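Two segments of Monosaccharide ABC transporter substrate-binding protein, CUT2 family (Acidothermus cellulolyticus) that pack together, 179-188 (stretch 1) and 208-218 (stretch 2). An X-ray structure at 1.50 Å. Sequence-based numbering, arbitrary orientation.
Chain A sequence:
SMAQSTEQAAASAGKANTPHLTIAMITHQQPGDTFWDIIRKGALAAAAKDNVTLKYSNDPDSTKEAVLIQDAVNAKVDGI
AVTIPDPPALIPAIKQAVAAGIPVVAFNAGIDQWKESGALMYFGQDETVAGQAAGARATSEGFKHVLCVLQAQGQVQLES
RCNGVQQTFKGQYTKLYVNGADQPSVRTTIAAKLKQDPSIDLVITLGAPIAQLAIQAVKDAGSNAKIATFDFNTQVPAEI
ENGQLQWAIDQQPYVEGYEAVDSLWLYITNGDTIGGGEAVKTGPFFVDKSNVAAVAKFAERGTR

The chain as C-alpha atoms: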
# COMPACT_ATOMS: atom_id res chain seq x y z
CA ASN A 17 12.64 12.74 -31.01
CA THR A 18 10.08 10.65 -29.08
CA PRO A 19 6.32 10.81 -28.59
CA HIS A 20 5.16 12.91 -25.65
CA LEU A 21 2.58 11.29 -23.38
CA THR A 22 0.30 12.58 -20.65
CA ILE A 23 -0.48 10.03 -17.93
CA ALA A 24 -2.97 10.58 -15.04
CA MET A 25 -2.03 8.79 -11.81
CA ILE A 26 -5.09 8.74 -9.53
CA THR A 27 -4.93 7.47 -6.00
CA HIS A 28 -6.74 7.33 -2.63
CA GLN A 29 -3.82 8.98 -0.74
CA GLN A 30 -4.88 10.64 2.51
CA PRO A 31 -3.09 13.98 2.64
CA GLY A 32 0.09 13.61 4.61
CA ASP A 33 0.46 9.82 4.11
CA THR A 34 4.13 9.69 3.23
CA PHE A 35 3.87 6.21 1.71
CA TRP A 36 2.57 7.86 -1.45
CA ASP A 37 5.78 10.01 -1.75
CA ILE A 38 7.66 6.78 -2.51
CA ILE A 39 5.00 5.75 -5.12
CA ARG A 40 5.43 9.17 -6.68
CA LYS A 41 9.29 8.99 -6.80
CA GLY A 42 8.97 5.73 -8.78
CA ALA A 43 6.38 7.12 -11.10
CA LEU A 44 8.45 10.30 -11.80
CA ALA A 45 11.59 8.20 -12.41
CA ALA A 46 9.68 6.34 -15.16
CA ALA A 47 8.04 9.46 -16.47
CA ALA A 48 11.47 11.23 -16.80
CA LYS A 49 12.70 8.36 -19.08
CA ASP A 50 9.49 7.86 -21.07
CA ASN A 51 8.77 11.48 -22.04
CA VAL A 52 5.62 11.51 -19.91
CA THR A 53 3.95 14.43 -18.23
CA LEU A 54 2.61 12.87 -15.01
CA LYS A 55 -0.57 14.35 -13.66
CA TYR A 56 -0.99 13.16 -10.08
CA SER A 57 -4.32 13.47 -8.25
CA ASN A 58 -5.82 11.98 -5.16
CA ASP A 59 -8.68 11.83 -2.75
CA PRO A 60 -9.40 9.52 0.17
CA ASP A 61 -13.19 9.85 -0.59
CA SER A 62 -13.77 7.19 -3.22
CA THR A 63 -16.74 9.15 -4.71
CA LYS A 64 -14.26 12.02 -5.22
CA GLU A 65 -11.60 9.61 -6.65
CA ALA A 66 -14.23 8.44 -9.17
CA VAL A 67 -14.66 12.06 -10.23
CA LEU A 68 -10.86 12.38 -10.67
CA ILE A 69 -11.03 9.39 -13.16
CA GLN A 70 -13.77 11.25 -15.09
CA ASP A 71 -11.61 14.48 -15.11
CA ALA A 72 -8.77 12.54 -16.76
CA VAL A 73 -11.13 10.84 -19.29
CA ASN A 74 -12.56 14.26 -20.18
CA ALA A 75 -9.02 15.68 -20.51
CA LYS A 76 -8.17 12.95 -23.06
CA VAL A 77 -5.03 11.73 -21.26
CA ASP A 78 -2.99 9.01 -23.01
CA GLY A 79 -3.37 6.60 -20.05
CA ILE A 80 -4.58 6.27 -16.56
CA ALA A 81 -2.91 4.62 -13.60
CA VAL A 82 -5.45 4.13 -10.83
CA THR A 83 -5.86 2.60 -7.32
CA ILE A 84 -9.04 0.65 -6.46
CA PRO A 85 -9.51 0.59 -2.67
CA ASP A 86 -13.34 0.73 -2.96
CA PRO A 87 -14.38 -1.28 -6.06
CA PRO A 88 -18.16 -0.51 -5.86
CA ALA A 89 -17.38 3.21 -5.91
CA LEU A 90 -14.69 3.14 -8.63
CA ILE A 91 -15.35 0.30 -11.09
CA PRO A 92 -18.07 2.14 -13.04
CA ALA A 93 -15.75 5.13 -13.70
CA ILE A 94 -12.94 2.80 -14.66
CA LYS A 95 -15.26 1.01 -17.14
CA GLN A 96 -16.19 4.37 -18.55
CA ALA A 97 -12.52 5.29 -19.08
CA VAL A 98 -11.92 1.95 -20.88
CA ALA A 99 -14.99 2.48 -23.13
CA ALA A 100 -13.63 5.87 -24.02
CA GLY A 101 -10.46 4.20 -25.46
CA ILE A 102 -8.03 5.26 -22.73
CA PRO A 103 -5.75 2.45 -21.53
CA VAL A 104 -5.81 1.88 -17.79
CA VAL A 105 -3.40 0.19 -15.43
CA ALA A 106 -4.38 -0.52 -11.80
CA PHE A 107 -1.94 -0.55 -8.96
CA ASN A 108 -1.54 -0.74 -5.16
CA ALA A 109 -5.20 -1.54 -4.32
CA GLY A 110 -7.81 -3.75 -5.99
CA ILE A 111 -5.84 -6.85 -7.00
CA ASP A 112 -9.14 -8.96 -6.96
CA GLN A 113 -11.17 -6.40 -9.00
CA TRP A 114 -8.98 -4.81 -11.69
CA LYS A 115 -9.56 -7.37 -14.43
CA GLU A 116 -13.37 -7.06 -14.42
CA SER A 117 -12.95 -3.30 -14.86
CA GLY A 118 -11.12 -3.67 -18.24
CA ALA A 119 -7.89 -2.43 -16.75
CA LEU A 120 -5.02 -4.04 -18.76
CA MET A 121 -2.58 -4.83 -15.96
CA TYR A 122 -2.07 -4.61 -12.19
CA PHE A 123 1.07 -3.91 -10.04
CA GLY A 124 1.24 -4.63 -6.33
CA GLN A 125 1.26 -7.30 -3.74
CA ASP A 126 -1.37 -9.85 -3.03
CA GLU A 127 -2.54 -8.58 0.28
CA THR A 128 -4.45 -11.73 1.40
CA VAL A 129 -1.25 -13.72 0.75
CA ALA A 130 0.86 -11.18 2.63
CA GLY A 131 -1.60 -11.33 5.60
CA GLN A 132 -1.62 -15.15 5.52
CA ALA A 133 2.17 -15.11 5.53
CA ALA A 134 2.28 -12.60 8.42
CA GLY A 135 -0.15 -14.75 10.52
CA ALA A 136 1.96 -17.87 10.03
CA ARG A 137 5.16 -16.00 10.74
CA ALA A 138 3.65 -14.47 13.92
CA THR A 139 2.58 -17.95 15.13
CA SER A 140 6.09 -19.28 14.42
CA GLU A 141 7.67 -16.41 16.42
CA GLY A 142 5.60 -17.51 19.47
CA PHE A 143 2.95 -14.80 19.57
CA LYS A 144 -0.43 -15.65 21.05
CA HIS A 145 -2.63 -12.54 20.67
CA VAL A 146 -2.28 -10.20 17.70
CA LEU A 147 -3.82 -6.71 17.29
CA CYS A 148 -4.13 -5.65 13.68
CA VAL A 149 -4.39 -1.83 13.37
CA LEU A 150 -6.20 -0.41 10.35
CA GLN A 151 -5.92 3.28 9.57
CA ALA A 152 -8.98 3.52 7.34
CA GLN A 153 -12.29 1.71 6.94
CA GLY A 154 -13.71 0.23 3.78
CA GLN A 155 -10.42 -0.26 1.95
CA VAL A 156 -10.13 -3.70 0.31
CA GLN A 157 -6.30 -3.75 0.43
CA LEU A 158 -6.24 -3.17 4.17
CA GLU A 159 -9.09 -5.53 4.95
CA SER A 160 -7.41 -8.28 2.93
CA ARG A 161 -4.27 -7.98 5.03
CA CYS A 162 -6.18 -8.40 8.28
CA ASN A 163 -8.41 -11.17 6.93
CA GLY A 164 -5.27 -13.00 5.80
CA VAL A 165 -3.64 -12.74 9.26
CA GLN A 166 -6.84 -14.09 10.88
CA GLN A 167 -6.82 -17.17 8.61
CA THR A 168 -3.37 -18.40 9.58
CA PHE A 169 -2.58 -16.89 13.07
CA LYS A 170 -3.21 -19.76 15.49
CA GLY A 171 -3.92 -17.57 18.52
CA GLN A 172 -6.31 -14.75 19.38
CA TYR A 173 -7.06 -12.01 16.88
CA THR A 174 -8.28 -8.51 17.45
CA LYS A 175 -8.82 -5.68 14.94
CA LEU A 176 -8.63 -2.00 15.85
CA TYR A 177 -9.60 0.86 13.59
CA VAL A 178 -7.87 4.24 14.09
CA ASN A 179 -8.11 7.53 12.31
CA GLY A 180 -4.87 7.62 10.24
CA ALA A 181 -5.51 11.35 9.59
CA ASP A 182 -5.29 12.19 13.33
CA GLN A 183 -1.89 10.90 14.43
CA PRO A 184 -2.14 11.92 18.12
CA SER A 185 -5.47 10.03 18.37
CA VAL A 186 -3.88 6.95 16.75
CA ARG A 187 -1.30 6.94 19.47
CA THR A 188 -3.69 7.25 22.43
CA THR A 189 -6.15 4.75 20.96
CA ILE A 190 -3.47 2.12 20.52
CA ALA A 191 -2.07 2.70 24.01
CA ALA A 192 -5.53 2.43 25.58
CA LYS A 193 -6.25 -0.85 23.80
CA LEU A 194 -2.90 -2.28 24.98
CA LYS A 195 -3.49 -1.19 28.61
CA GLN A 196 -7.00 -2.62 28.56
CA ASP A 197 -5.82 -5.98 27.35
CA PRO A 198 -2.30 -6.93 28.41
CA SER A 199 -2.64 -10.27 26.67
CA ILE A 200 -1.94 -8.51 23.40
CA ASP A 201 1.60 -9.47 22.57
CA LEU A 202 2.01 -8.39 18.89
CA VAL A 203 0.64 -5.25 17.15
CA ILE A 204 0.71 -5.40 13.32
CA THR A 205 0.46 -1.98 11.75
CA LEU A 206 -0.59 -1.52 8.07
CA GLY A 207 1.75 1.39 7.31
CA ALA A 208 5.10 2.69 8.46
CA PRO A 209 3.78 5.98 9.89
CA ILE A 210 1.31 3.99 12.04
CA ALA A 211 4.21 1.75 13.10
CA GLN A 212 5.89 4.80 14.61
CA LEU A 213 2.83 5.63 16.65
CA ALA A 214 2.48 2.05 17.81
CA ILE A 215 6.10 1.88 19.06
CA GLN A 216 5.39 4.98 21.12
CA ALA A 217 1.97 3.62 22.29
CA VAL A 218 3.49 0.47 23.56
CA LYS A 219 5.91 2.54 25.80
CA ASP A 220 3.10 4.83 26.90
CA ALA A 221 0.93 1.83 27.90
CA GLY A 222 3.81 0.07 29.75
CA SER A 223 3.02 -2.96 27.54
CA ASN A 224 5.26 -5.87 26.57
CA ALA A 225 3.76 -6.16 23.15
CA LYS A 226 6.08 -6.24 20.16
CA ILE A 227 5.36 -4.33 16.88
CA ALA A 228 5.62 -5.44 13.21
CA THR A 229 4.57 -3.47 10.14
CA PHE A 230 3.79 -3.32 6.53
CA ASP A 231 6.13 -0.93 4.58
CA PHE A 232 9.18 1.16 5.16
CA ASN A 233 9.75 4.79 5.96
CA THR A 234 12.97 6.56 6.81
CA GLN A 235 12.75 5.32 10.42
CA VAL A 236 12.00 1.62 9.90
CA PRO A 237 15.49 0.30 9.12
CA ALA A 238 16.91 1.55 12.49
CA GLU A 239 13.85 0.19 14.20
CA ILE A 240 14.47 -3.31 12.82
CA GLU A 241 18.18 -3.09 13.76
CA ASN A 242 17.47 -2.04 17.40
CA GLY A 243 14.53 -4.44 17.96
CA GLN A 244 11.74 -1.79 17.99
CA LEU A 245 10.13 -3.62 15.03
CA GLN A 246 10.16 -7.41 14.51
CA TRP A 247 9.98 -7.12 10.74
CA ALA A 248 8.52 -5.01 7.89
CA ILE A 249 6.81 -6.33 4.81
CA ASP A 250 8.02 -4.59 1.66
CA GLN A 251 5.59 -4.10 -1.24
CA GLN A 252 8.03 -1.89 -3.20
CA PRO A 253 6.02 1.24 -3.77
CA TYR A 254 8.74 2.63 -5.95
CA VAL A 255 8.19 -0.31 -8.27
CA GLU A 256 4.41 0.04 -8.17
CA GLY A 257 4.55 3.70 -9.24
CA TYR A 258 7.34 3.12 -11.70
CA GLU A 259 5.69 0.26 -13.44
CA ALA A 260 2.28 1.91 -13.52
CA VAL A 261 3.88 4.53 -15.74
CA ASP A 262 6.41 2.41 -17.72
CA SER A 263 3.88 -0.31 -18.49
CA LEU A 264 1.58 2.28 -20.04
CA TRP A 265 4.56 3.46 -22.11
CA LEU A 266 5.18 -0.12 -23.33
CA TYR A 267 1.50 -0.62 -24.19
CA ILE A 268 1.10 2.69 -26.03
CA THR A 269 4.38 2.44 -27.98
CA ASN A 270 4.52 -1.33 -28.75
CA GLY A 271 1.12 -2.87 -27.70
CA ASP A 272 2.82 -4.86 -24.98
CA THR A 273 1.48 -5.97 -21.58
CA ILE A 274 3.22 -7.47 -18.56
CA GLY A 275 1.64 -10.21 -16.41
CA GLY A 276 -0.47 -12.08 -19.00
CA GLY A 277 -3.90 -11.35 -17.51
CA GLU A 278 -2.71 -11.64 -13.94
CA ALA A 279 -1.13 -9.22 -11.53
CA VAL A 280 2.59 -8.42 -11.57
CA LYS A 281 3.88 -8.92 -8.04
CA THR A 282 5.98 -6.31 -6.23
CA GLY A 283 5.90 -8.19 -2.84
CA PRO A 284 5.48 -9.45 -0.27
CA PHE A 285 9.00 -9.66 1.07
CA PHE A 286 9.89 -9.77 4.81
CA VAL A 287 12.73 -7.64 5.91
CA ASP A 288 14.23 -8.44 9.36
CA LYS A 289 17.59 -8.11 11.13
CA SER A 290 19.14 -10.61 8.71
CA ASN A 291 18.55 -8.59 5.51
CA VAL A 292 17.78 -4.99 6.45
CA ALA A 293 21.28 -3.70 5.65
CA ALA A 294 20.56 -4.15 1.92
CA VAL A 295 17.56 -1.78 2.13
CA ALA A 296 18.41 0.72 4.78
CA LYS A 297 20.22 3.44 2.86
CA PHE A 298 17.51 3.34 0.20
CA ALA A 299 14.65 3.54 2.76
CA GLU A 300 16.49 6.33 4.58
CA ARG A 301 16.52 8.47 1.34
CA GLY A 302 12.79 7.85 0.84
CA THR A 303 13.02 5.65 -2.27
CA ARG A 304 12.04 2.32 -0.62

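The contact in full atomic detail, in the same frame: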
# COMPACT_ATOMS: atom_id res chain seq x y z
N ASN A 179 -7.98 6.48 13.31
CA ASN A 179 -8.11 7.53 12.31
C ASN A 179 -6.73 7.95 11.88
O ASN A 179 -6.12 8.81 12.55
CB ASN A 179 -8.84 8.75 12.88
CG ASN A 179 -9.00 9.86 11.86
OD1 ASN A 179 -8.58 9.77 10.72
ND2 ASN A 179 -9.61 10.93 12.32
N GLY A 180 -6.28 7.44 10.74
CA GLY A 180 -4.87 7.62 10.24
C GLY A 180 -4.51 9.11 9.99
O GLY A 180 -3.31 9.53 10.09
N ALA A 181 -5.55 9.89 9.69
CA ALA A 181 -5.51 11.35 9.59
C ALA A 181 -5.25 12.13 10.88
O ALA A 181 -4.85 13.31 10.84
CB ALA A 181 -6.82 11.86 8.99
N ASP A 182 -5.51 11.50 12.03
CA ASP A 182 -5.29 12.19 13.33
C ASP A 182 -4.23 11.42 14.09
O ASP A 182 -4.58 10.51 14.87
CB ASP A 182 -6.59 12.21 14.11
CG ASP A 182 -6.51 13.01 15.41
OD1 ASP A 182 -5.44 13.25 15.97
OD2 ASP A 182 -7.62 13.33 15.89
N GLN A 183 -2.96 11.65 13.80
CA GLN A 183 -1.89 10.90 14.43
C GLN A 183 -1.91 10.85 15.96
O GLN A 183 -1.77 9.75 16.53
CB GLN A 183 -0.51 11.22 13.84
CG GLN A 183 -0.30 10.68 12.45
CD GLN A 183 1.09 10.97 11.92
OE1 GLN A 183 1.78 11.87 12.43
NE2 GLN A 183 1.49 10.26 10.88
N PRO A 184 -2.18 11.97 16.66
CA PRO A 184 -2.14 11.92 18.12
C PRO A 184 -3.24 10.98 18.67
O PRO A 184 -2.99 10.24 19.60
CB PRO A 184 -2.35 13.39 18.51
CG PRO A 184 -1.79 14.16 17.36
CD PRO A 184 -2.24 13.34 16.17
N SER A 185 -4.41 10.97 18.03
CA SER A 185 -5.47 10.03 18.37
C SER A 185 -5.07 8.58 18.11
O SER A 185 -5.48 7.69 18.83
CB SER A 185 -6.72 10.33 17.53
OG SER A 185 -7.76 9.44 17.79
N VAL A 186 -4.35 8.31 17.03
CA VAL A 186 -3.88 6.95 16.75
C VAL A 186 -3.06 6.44 17.94
O VAL A 186 -3.24 5.36 18.51
CB VAL A 186 -3.05 6.84 15.45
CG1 VAL A 186 -2.46 5.43 15.28
CG2 VAL A 186 -3.86 7.21 14.21
N ARG A 187 -2.15 7.27 18.36
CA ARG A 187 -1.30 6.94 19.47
C ARG A 187 -2.04 6.61 20.81
O ARG A 187 -1.78 5.57 21.43
CB ARG A 187 -0.30 8.05 19.74
CG ARG A 187 0.77 7.69 20.70
CD ARG A 187 1.80 8.83 20.85
NE ARG A 187 2.63 8.72 22.03
CZ ARG A 187 3.84 9.29 22.18
NH1 ARG A 187 4.45 10.00 21.21
NH2 ARG A 187 4.43 9.17 23.36
N THR A 188 -2.95 7.49 21.20
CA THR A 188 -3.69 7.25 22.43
C THR A 188 -4.65 6.07 22.33
O THR A 188 -4.78 5.35 23.30
CB THR A 188 -4.42 8.52 22.86
OG1 THR A 188 -5.28 8.95 21.82
CG2 THR A 188 -3.41 9.65 23.25
N ALA A 208 3.92 2.28 7.66
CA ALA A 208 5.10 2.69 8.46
C ALA A 208 4.86 3.90 9.39
O ALA A 208 5.36 3.90 10.51
CB ALA A 208 6.28 2.94 7.52
N PRO A 209 4.08 4.90 8.96
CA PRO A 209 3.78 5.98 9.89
C PRO A 209 3.02 5.48 11.10
O PRO A 209 3.28 5.92 12.23
CB PRO A 209 2.99 6.95 9.05
CG PRO A 209 3.45 6.71 7.67
CD PRO A 209 3.65 5.24 7.60
N ILE A 210 2.11 4.54 10.90
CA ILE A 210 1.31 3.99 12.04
C ILE A 210 2.22 3.15 12.94
O ILE A 210 2.10 3.14 14.19
CB ILE A 210 0.14 3.14 11.53
CG1 ILE A 210 -0.75 3.90 10.54
CG2 ILE A 210 -0.71 2.68 12.71
CD1 ILE A 210 -1.18 5.25 11.02
N ALA A 211 3.17 2.38 12.34
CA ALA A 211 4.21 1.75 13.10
C ALA A 211 4.88 2.65 14.10
O ALA A 211 5.06 2.24 15.26
CB ALA A 211 5.28 1.14 12.26
N GLN A 212 5.21 3.88 13.69
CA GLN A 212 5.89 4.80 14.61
C GLN A 212 5.07 5.09 15.81
O GLN A 212 5.56 5.10 16.93
CB GLN A 212 6.28 6.10 13.91
CG GLN A 212 7.04 5.97 12.64
CD GLN A 212 8.23 5.10 12.81
OE1 GLN A 212 9.01 5.34 13.73
NE2 GLN A 212 8.41 4.05 11.93
N LEU A 213 3.77 5.31 15.61
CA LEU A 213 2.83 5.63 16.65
C LEU A 213 2.63 4.44 17.60
O LEU A 213 2.45 4.59 18.78
CB LEU A 213 1.49 6.02 15.99
CG LEU A 213 1.62 7.29 15.16
CD1 LEU A 213 0.40 7.52 14.24
CD2 LEU A 213 1.89 8.56 16.01
N ALA A 214 2.65 3.23 17.04
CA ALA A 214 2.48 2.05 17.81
C ALA A 214 3.69 1.81 18.75
O ALA A 214 3.51 1.39 19.91
CB ALA A 214 2.24 0.85 16.95
N ILE A 215 4.89 2.09 18.25
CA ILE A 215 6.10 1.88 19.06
C ILE A 215 5.98 2.82 20.28
O ILE A 215 6.28 2.43 21.40
CB ILE A 215 7.36 2.22 18.26
CG1 ILE A 215 7.58 1.19 17.15
CG2 ILE A 215 8.62 2.32 19.17
CD1 ILE A 215 8.53 1.68 16.09
N GLN A 216 5.52 4.04 20.05
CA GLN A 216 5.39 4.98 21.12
C GLN A 216 4.25 4.62 22.08
O GLN A 216 4.40 4.68 23.35
CB GLN A 216 5.14 6.39 20.60
CG GLN A 216 6.32 7.03 19.91
CD GLN A 216 7.62 6.87 20.72
OE1 GLN A 216 8.56 6.22 20.29
NE2 GLN A 216 7.64 7.45 21.91
N ALA A 217 3.14 4.13 21.51
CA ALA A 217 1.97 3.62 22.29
C ALA A 217 2.29 2.46 23.19
O ALA A 217 1.85 2.45 24.33
CB ALA A 217 0.87 3.23 21.34
N VAL A 218 3.11 1.55 22.72
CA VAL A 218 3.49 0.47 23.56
C VAL A 218 4.24 0.99 24.79
O VAL A 218 4.00 0.50 25.91
CB VAL A 218 4.35 -0.55 22.75
CG1 VAL A 218 5.25 -1.34 23.67
CG2 VAL A 218 3.51 -1.40 21.84

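No hydrogen bond crosses between these two stretches; what joins them is side-chain packing, 449 Å² of surface buried in all, and Arg-187 and Leu-213 carry the two largest shares of it. The helix that starts at Gln-183 crosses helix 208-218 at 45°, their axes approaching to 8.7 Å, and the backbones come close where Arg-187 CA lies 5.2 Å from Leu-213 CA.

Leu-213 points toward the partner helix and meets three of its residues. Its CD1 is 3.7 Å from Val-186 CG1 and also 3.7 Å from Gln-183 CG, so one methyl serves both a buried valine and the aliphatic part of an exposed glutamine. A branched, wholly apolar side chain suits this position, since it fills the space between helices without leaving a polar group to satisfy. Val-186, also directed toward its neighbour, extends the apolar patch, with CG1 4.2 Å from Ile-210 CG2.

Arg-187 covers the most surface, yet its CA-to-CB bond points sideways. With chi1 to chi3 all t, the extended chain reaches obliquely across the other helix: CG passes 4.0 Å from Leu-213 O, and CZ reaches 3.5 Å from Gln-216 CB, which lies over one face of the guanidinium. Both the aliphatic chain and the guanidinium pack here, and NE and NH2 also find hydrogen-bond partners immediately outside the stretches. Beside it, Ala-217 CB sits 3.5 Å from Arg-187 O, a small residue where the backbones run close.

At the other end, Gln-183 NE2 lies 4.1 Å from Pro-209 CB, a loose contact at the exposed margin. The first helix is begun by Asp-182, whose OD1 accepts from Ser-185 N at 3.2 Å; this N-cap makes no contact across, but it caps the start of the helix that carries Gln-183, Val-186 and Arg-187.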